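Local atomic coordinates of DUF655 domain-containing protein (Archaeoglobus fulgidus, PDB entry 2I5H), a protein that is of unknown function but, as a DUF655 member of the helix-hairpin-helix clan, may bind nucleic acid. Residues 56-61 and 83-88; 21-26 and 45-50. All coordinates share one frame; numbering follows the deposited sequence.

Both contacts lie in one five-stranded antiparallel sheet. Contact 2 pairs strand 20-27 with strand 44-49 inside the sheet and is largely buried. Contact 1 pairs strand 55-60 with strand 82-88, which is outermost within this chain, and it is only partly buried. Strands 44-49 and 55-60 are neighbours, so the two contacts touch. Leu56 O probably accepts from Val47 N, and Ile60 packs on Phe26 and Ala45. Each pairing carries a classic beta bulge. The chemistry follows the place in the sheet. Contact 1 adds a salt bridge, a serine hydroxyl and waters to its backbone bonds, whereas contact 2 adds mainly alanine, valine and leucine packing.

Contact 1: 56-61 and 83-88; sequences LEVSIR and YKIKRR
Glu57 turns CG anti to its backbone N (chi1 -178°), while Arg87 places CG between its backbone N and carbonyl carbon (chi1 56°). Beyond CG both chains are extended and lie alongside each other in the same direction. Arg87 NH2 donates to Glu57 OE2 at 3.0 Å in a salt bridge. The carboxylate oxygen lies close to the guanidinium plane, and the nitrogen reaches it on the syn side, 35° out of the carboxylate plane. Arg87 NE adds a weak bond to the same oxygen. Glu57 OE1 serves His31 and Gln46. An alanine in place of Glu57 would probably leave the Arg87 guanidinium without its anionic mate, and His31 and Gln46 without their shared partner.

The backbones pair as antiparallel strands with a classic beta bulge: Lys86 and Arg87 stand opposite the single Glu57. Glu57 O takes Lys86 N at 2.8 Å and, more weakly, Arg87 N at 3.3 Å. Beyond the bulge, Ser59 N donates to Lys84 O. Ser59 OG accepts from Lys84 N at 2.9 Å and also meets a water, which has a weak link to Lys86 NZ. That ammonium forms a salt bridge with Glu42. Lys84 CG sits over the centre of the Tyr83 ring. On the face that bears Leu56, Val58 and Ile85, Leu56 CD2 touches Ile85 CG2 at 4.2 Å and Val58 CG1 lies 4.3 Å from Ile85 CG1.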
ATOM      1  N   LEU A  56       5.957  -7.396  -4.572  1.00 13.72           N
ATOM      2  CA  LEU A  56       6.390  -8.442  -5.486  1.00 13.06           C
ATOM      3  C   LEU A  56       7.360  -7.951  -6.546  1.00 11.77           C
ATOM      4  O   LEU A  56       7.333  -6.789  -6.952  1.00 13.45           O
ATOM      5  CB  LEU A  56       5.166  -9.038  -6.214  1.00 14.09           C
ATOM      6  CG  LEU A  56       4.040  -9.670  -5.387  1.00 14.06           C
ATOM      7  CD1 LEU A  56       2.804  -9.913  -6.257  1.00 14.32           C
ATOM      8  CD2 LEU A  56       4.529 -10.969  -4.793  1.00 12.55           C
ATOM      9  N   GLU A  57       8.225  -8.855  -6.988  1.00 12.26           N
ATOM     10  CA  GLU A  57       9.137  -8.546  -8.070  1.00 12.16           C
ATOM     11  C   GLU A  57       8.622  -9.454  -9.187  1.00 13.37           C
ATOM     12  O   GLU A  57       8.395 -10.648  -8.968  1.00 12.47           O
ATOM     13  CB  GLU A  57      10.572  -8.904  -7.698  1.00 14.59           C
ATOM     14  CG  GLU A  57      11.572  -8.553  -8.775  1.00 19.52           C
ATOM     15  CD  GLU A  57      12.969  -8.326  -8.218  1.00 22.37           C
ATOM     16  OE1 GLU A  57      13.179  -7.326  -7.492  1.00 23.58           O
ATOM     17  OE2 GLU A  57      13.849  -9.152  -8.504  1.00 19.94           O
ATOM     18  N   VAL A  58       8.401  -8.879 -10.362  1.00 10.36           N
ATOM     19  CA  VAL A  58       7.885  -9.635 -11.503  1.00 12.38           C
ATOM     20  C   VAL A  58       8.673  -9.328 -12.763  1.00 11.16           C
ATOM     21  O   VAL A  58       9.255  -8.256 -12.891  1.00 11.72           O
ATOM     22  CB  VAL A  58       6.414  -9.254 -11.791  1.00 11.38           C
ATOM     23  CG1 VAL A  58       5.581  -9.388 -10.532  1.00 11.88           C
ATOM     24  CG2 VAL A  58       6.345  -7.818 -12.305  1.00 14.01           C
ATOM     25  N   SER A  59       8.693 -10.270 -13.704  1.00 12.20           N
ATOM     26  CA  SER A  59       9.354 -10.008 -14.969  1.00 12.86           C
ATOM     27  C   SER A  59       8.282  -9.363 -15.861  1.00 12.96           C
ATOM     28  O   SER A  59       7.081  -9.566 -15.656  1.00 11.51           O
ATOM     29  CB  SER A  59       9.886 -11.299 -15.599  1.00 14.38           C
ATOM     30  OG  SER A  59       8.912 -12.324 -15.576  1.00 15.01           O
ATOM     31  N   ILE A  60       8.723  -8.576 -16.830  1.00 11.68           N
ATOM     32  CA  ILE A  60       7.806  -7.880 -17.729  1.00 12.39           C
ATOM     33  C   ILE A  60       7.975  -8.423 -19.147  1.00 12.89           C
ATOM     34  O   ILE A  60       9.079  -8.752 -19.560  1.00 14.96           O
ATOM     35  CB  ILE A  60       8.090  -6.348 -17.699  1.00 11.79           C
ATOM     36  CG1 ILE A  60       7.833  -5.796 -16.287  1.00 10.97           C
ATOM     37  CG2 ILE A  60       7.222  -5.616 -18.719  1.00 10.06           C
ATOM     38  CD1 ILE A  60       6.413  -5.980 -15.778  1.00 10.52           C
ATOM     39  N   ARG A  61       6.868  -8.536 -19.880  1.00 12.67           N
ATOM     40  CA  ARG A  61       6.900  -9.045 -21.247  1.00 14.73           C
ATOM     41  C   ARG A  61       7.633  -8.120 -22.212  1.00 16.74           C
ATOM     42  O   ARG A  61       7.735  -6.916 -21.988  1.00 16.35           O
ATOM     43  CB  ARG A  61       5.471  -9.266 -21.747  1.00 15.67           C
ATOM     44  CG  ARG A  61       4.696 -10.299 -20.944  1.00 17.20           C
ATOM     45  CD  ARG A  61       3.257 -10.392 -21.437  1.00 21.10           C
ATOM     46  NE  ARG A  61       3.222 -10.900 -22.802  1.00 25.95           N
ATOM     47  CZ  ARG A  61       3.354 -12.183 -23.129  1.00 26.39           C
ATOM     48  NH1 ARG A  61       3.518 -13.105 -22.189  1.00 26.15           N
ATOM     49  NH2 ARG A  61       3.347 -12.537 -24.405  1.00 29.14           N
ATOM     50  N   TYR A  83       5.008 -10.777 -17.054  1.00 15.07           N
ATOM     51  CA  TYR A  83       5.311 -12.083 -17.608  1.00 16.50           C
ATOM     52  C   TYR A  83       5.140 -13.075 -16.465  1.00 17.00           C
ATOM     53  O   TYR A  83       4.111 -13.737 -16.369  1.00 15.83           O
ATOM     54  CB  TYR A  83       6.733 -12.123 -18.186  1.00 15.86           C
ATOM     55  CG  TYR A  83       7.147 -13.463 -18.767  1.00 18.10           C
ATOM     56  CD1 TYR A  83       6.220 -14.305 -19.395  1.00 21.11           C
ATOM     57  CD2 TYR A  83       8.473 -13.880 -18.708  1.00 18.45           C
ATOM     58  CE1 TYR A  83       6.615 -15.532 -19.941  1.00 21.59           C
ATOM     59  CE2 TYR A  83       8.877 -15.093 -19.247  1.00 20.97           C
ATOM     60  CZ  TYR A  83       7.943 -15.917 -19.861  1.00 22.83           C
ATOM     61  OH  TYR A  83       8.358 -17.124 -20.371  1.00 25.60           O
ATOM     62  N   LYS A  84       6.123 -13.143 -15.567  1.00 14.95           N
ATOM     63  CA  LYS A  84       6.052 -14.065 -14.441  1.00 15.28           C
ATOM     64  C   LYS A  84       6.266 -13.366 -13.096  1.00 17.48           C
ATOM     65  O   LYS A  84       6.930 -12.327 -13.021  1.00 15.32           O
ATOM     66  CB  LYS A  84       7.122 -15.149 -14.602  1.00 15.36           C
ATOM     67  CG  LYS A  84       7.015 -15.974 -15.881  1.00 18.25           C
ATOM     68  CD  LYS A  84       5.730 -16.787 -15.902  1.00 26.62           C
ATOM     69  CE  LYS A  84       5.672 -17.688 -17.125  1.00 28.65           C
ATOM     70  NZ  LYS A  84       4.453 -18.541 -17.124  1.00 32.78           N
ATOM     71  N   ILE A  85       5.685 -13.930 -12.043  1.00 16.39           N
ATOM     72  CA  ILE A  85       5.879 -13.392 -10.700  1.00 17.07           C
ATOM     73  C   ILE A  85       7.141 -14.099 -10.205  1.00 16.71           C
ATOM     74  O   ILE A  85       7.178 -15.329 -10.114  1.00 16.16           O
ATOM     75  CB  ILE A  85       4.698 -13.725  -9.769  1.00 17.46           C
ATOM     76  CG1 ILE A  85       3.419 -13.061 -10.293  1.00 20.02           C
ATOM     77  CG2 ILE A  85       4.991 -13.229  -8.347  1.00 19.01           C
ATOM     78  CD1 ILE A  85       2.197 -13.307  -9.426  1.00 19.80           C
ATOM     79  N   LYS A  86       8.179 -13.327  -9.892  1.00 15.93           N
ATOM     80  CA  LYS A  86       9.447 -13.909  -9.455  1.00 14.08           C
ATOM     81  C   LYS A  86       9.505 -14.278  -7.973  1.00 16.15           C
ATOM     82  O   LYS A  86       9.845 -15.413  -7.613  1.00 16.38           O
ATOM     83  CB  LYS A  86      10.602 -12.944  -9.768  1.00 17.40           C
ATOM     84  CG  LYS A  86      10.656 -12.429 -11.204  1.00 19.98           C
ATOM     85  CD  LYS A  86      10.962 -13.523 -12.217  1.00 24.27           C
ATOM     86  CE  LYS A  86      12.424 -13.935 -12.190  1.00 25.07           C
ATOM     87  NZ  LYS A  86      12.727 -14.904 -13.285  1.00 25.69           N
ATOM     88  N   ARG A  87       9.172 -13.324  -7.114  1.00 15.21           N
ATOM     89  CA  ARG A  87       9.249 -13.566  -5.680  1.00 16.49           C
ATOM     90  C   ARG A  87       8.651 -12.431  -4.876  1.00 16.25           C
ATOM     91  O   ARG A  87       8.586 -11.288  -5.334  1.00 15.66           O
ATOM     92  CB  ARG A  87      10.714 -13.717  -5.274  1.00 19.58           C
ATOM     93  CG  ARG A  87      11.567 -12.514  -5.670  1.00 21.15           C
ATOM     94  CD  ARG A  87      13.071 -12.745  -5.455  1.00 28.15           C
ATOM     95  NE  ARG A  87      13.873 -11.754  -6.180  1.00 30.03           N
ATOM     96  CZ  ARG A  87      15.202 -11.672  -6.130  1.00 35.31           C
ATOM     97  NH1 ARG A  87      15.904 -12.521  -5.385  1.00 31.18           N
ATOM     98  NH2 ARG A  87      15.836 -10.733  -6.826  1.00 35.74           N
ATOM     99  N   ARG A  88       8.210 -12.762  -3.670  1.00 15.06           N
ATOM    100  CA  ARG A  88       7.661 -11.774  -2.771  1.00 14.07           C
ATOM    101  C   ARG A  88       8.866 -11.058  -2.155  1.00 14.22           C
ATOM    102  O   ARG A  88       9.912 -11.670  -1.923  1.00 13.75           O
ATOM    103  CB  ARG A  88       6.823 -12.450  -1.686  1.00 17.34           C
ATOM    104  CG  ARG A  88       6.195 -11.464  -0.731  1.00 19.76           C
ATOM    105  CD  ARG A  88       5.131 -12.120   0.126  1.00 21.90           C
ATOM    106  NE  ARG A  88       4.589 -11.168   1.087  1.00 24.02           N
ATOM    107  CZ  ARG A  88       3.537 -11.399   1.862  1.00 24.81           C
ATOM    108  NH1 ARG A  88       2.897 -12.559   1.795  1.00 24.99           N
ATOM    109  NH2 ARG A  88       3.128 -10.462   2.705  1.00 25.92           N
TER
HETATM  110  O   HOH W   1      10.579 -14.465 -15.899  1.00 19.92           O
HETATM  111  O   HOH W   2       2.380 -13.297 -19.274  1.00 30.99           O

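Contact 2: 21-26 and 45-50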
ATOM      1  N   ALA A  21      -1.759  -5.267  -9.207  1.00 18.03           N
ATOM      2  CA  ALA A  21      -0.726  -4.557  -8.450  1.00 17.74           C
ATOM      3  C   ALA A  21      -0.361  -3.269  -9.171  1.00 18.90           C
ATOM      4  O   ALA A  21      -0.659  -3.098 -10.359  1.00 20.14           O
ATOM      5  CB  ALA A  21       0.517  -5.434  -8.288  1.00 16.98           C
ATOM      6  N   TYR A  22       0.288  -2.364  -8.450  1.00 16.45           N
ATOM      7  CA  TYR A  22       0.701  -1.085  -9.013  1.00 17.08           C
ATOM      8  C   TYR A  22       2.226  -1.020  -9.098  1.00 16.78           C
ATOM      9  O   TYR A  22       2.935  -1.437  -8.179  1.00 14.26           O
ATOM     10  CB  TYR A  22       0.150   0.059  -8.154  1.00 18.37           C
ATOM     11  CG  TYR A  22      -1.324   0.344  -8.384  1.00 22.12           C
ATOM     12  CD1 TYR A  22      -1.729   1.406  -9.195  1.00 25.41           C
ATOM     13  CD2 TYR A  22      -2.309  -0.445  -7.796  1.00 23.86           C
ATOM     14  CE1 TYR A  22      -3.080   1.678  -9.411  1.00 26.31           C
ATOM     15  CE2 TYR A  22      -3.668  -0.183  -8.005  1.00 26.82           C
ATOM     16  CZ  TYR A  22      -4.042   0.881  -8.812  1.00 28.21           C
ATOM     17  OH  TYR A  22      -5.377   1.158  -9.003  1.00 29.31           O
ATOM     18  N   VAL A  23       2.723  -0.505 -10.219  1.00 16.22           N
ATOM     19  CA  VAL A  23       4.152  -0.408 -10.458  1.00 16.15           C
ATOM     20  C   VAL A  23       4.852   0.637  -9.595  1.00 15.92           C
ATOM     21  O   VAL A  23       4.435   1.792  -9.535  1.00 16.62           O
ATOM     22  CB  VAL A  23       4.437  -0.096 -11.948  1.00 17.18           C
ATOM     23  CG1 VAL A  23       5.926   0.072 -12.168  1.00 16.12           C
ATOM     24  CG2 VAL A  23       3.882  -1.207 -12.824  1.00 15.92           C
ATOM     25  N   LEU A  24       5.919   0.208  -8.933  1.00 14.88           N
ATOM     26  CA  LEU A  24       6.717   1.075  -8.080  1.00 15.86           C
ATOM     27  C   LEU A  24       7.995   1.492  -8.790  1.00 16.25           C
ATOM     28  O   LEU A  24       8.490   2.604  -8.602  1.00 16.04           O
ATOM     29  CB  LEU A  24       7.102   0.345  -6.789  1.00 13.35           C
ATOM     30  CG  LEU A  24       5.989  -0.169  -5.873  1.00 14.94           C
ATOM     31  CD1 LEU A  24       6.598  -1.026  -4.767  1.00 16.19           C
ATOM     32  CD2 LEU A  24       5.228   1.003  -5.276  1.00 16.65           C
ATOM     33  N   ASP A  25       8.527   0.586  -9.606  1.00 14.98           N
ATOM     34  CA  ASP A  25       9.773   0.830 -10.314  1.00 14.82           C
ATOM     35  C   ASP A  25       9.928  -0.183 -11.442  1.00 15.71           C
ATOM     36  O   ASP A  25       9.656  -1.373 -11.255  1.00 14.87           O
ATOM     37  CB  ASP A  25      10.932   0.707  -9.309  1.00 16.73           C
ATOM     38  CG  ASP A  25      12.281   1.077  -9.901  1.00 19.28           C
ATOM     39  OD1 ASP A  25      12.346   1.998 -10.737  1.00 21.76           O
ATOM     40  OD2 ASP A  25      13.284   0.453  -9.506  1.00 21.09           O
ATOM     41  N   PHE A  26      10.335   0.293 -12.615  1.00 15.97           N
ATOM     42  CA  PHE A  26      10.557  -0.592 -13.758  1.00 15.19           C
ATOM     43  C   PHE A  26      12.029  -0.556 -14.164  1.00 15.84           C
ATOM     44  O   PHE A  26      12.614   0.522 -14.348  1.00 18.06           O
ATOM     45  CB  PHE A  26       9.672  -0.199 -14.950  1.00 15.38           C
ATOM     46  CG  PHE A  26       9.966  -0.988 -16.206  1.00 14.81           C
ATOM     47  CD1 PHE A  26      10.013  -2.389 -16.175  1.00 14.21           C
ATOM     48  CD2 PHE A  26      10.227  -0.337 -17.408  1.00 16.44           C
ATOM     49  CE1 PHE A  26      10.321  -3.124 -17.324  1.00 13.24           C
ATOM     50  CE2 PHE A  26      10.536  -1.064 -18.570  1.00 16.84           C
ATOM     51  CZ  PHE A  26      10.584  -2.463 -18.527  1.00 16.40           C
ATOM     52  N   ALA A  45      10.013  -5.487 -12.765  1.00 12.57           N
ATOM     53  CA  ALA A  45       9.290  -4.406 -12.113  1.00 14.62           C
ATOM     54  C   ALA A  45       9.018  -4.802 -10.663  1.00 14.71           C
ATOM     55  O   ALA A  45       8.831  -5.981 -10.353  1.00 11.90           O
ATOM     56  CB  ALA A  45       7.973  -4.120 -12.828  1.00 12.01           C
ATOM     57  N   GLN A  46       9.037  -3.824  -9.766  1.00 12.71           N
ATOM     58  CA  GLN A  46       8.684  -4.116  -8.391  1.00 11.75           C
ATOM     59  C   GLN A  46       7.298  -3.509  -8.264  1.00 12.81           C
ATOM     60  O   GLN A  46       7.072  -2.360  -8.656  1.00 14.37           O
ATOM     61  CB  GLN A  46       9.679  -3.494  -7.412  1.00 12.15           C
ATOM     62  CG  GLN A  46      11.068  -4.091  -7.543  1.00 12.98           C
ATOM     63  CD  GLN A  46      11.988  -3.695  -6.409  1.00 14.38           C
ATOM     64  OE1 GLN A  46      11.898  -2.585  -5.884  1.00 15.37           O
ATOM     65  NE2 GLN A  46      12.889  -4.596  -6.034  1.00 16.28           N
ATOM     66  N   VAL A  47       6.358  -4.291  -7.749  1.00 13.98           N
ATOM     67  CA  VAL A  47       4.988  -3.830  -7.631  1.00 13.98           C
ATOM     68  C   VAL A  47       4.408  -4.041  -6.243  1.00 16.02           C
ATOM     69  O   VAL A  47       4.950  -4.796  -5.435  1.00 14.93           O
ATOM     70  CB  VAL A  47       4.087  -4.547  -8.668  1.00 14.38           C
ATOM     71  CG1 VAL A  47       4.649  -4.354 -10.065  1.00 16.70           C
ATOM     72  CG2 VAL A  47       3.987  -6.048  -8.342  1.00 13.30           C
ATOM     73  N   VAL A  48       3.307  -3.352  -5.968  1.00 14.88           N
ATOM     74  CA  VAL A  48       2.629  -3.490  -4.689  1.00 14.67           C
ATOM     75  C   VAL A  48       1.180  -3.884  -4.974  1.00 16.47           C
ATOM     76  O   VAL A  48       0.498  -3.229  -5.766  1.00 14.70           O
ATOM     77  CB  VAL A  48       2.708  -2.173  -3.847  1.00 15.46           C
ATOM     78  CG1 VAL A  48       2.103  -0.988  -4.610  1.00 17.15           C
ATOM     79  CG2 VAL A  48       1.997  -2.367  -2.519  1.00 16.05           C
ATOM     80  N   GLY A  49       0.737  -4.983  -4.364  1.00 15.66           N
ATOM     81  CA  GLY A  49      -0.628  -5.464  -4.557  1.00 18.54           C
ATOM     82  C   GLY A  49      -1.680  -4.490  -4.053  1.00 19.37           C
ATOM     83  O   GLY A  49      -1.523  -3.902  -2.984  1.00 18.75           O
ATOM     84  N   GLU A  50      -2.768  -4.323  -4.805  1.00 21.19           N
ATOM     85  CA  GLU A  50      -3.806  -3.375  -4.402  1.00 23.54           C
ATOM     86  C   GLU A  50      -4.742  -3.842  -3.290  1.00 24.18           C
ATOM     87  O   GLU A  50      -5.444  -3.030  -2.697  1.00 26.35           O
ATOM     88  CB  GLU A  50      -4.650  -2.936  -5.611  1.00 26.21           C
ATOM     89  CG  GLU A  50      -5.370  -4.053  -6.345  1.00 29.41           C
ATOM     90  CD  GLU A  50      -6.469  -3.535  -7.277  1.00 30.92           C
ATOM     91  OE1 GLU A  50      -6.326  -2.423  -7.825  1.00 29.91           O
ATOM     92  OE2 GLU A  50      -7.471  -4.252  -7.472  1.00 30.56           O
TER
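Gln46 O is gripped by two backbone N-H groups of segment 21-26. Leu24 N donates to Gln46 O at 2.8 Å, nearly in line with the carbonyl. Asp25 N adds a weak bond to Gln46 O at 3.4 Å. Gln46 N in turn donates to Asp25 O. The buried Gln46 side-chain amide has partners beyond the two segments: OE1 accepts from Thr95 N, and NE2 donates to Asp93 O.

Because Leu24 and Asp25 together oppose the single residue Gln46, the antiparallel pairing holds a classic beta bulge, and the chain changes direction at Leu24. Leu24 CB is directed toward segment 45-50 and lies near Gln46 O. Leu24 CG is anti to the carbonyl carbon (chi1 -60°), and CD2 meets Val48 CG1 at 3.8 Å. The two side chains cross at about a right angle. Val48 also bonds Tyr22 through both backbone groups.

On the face that bears Ala21, Val23 and Val47, Ala21 CB touches Val47 CG2 at 3.5 Å, and Val23 CG2 meets Val47 CG1 at 4.3 Å. Farther along this face, Ala45 CB lies at the edge of the Phe26 ring. At the other end of the pairing, Glu50 comes to the edge of the Tyr22 ring, with OE1 3.5 Å from CE2. Its carboxylate is turned 28° from the ring plane, and OE1 forms a salt bridge with Arg71. Helix 96-111 packs on Tyr22 and Val48 through Val105.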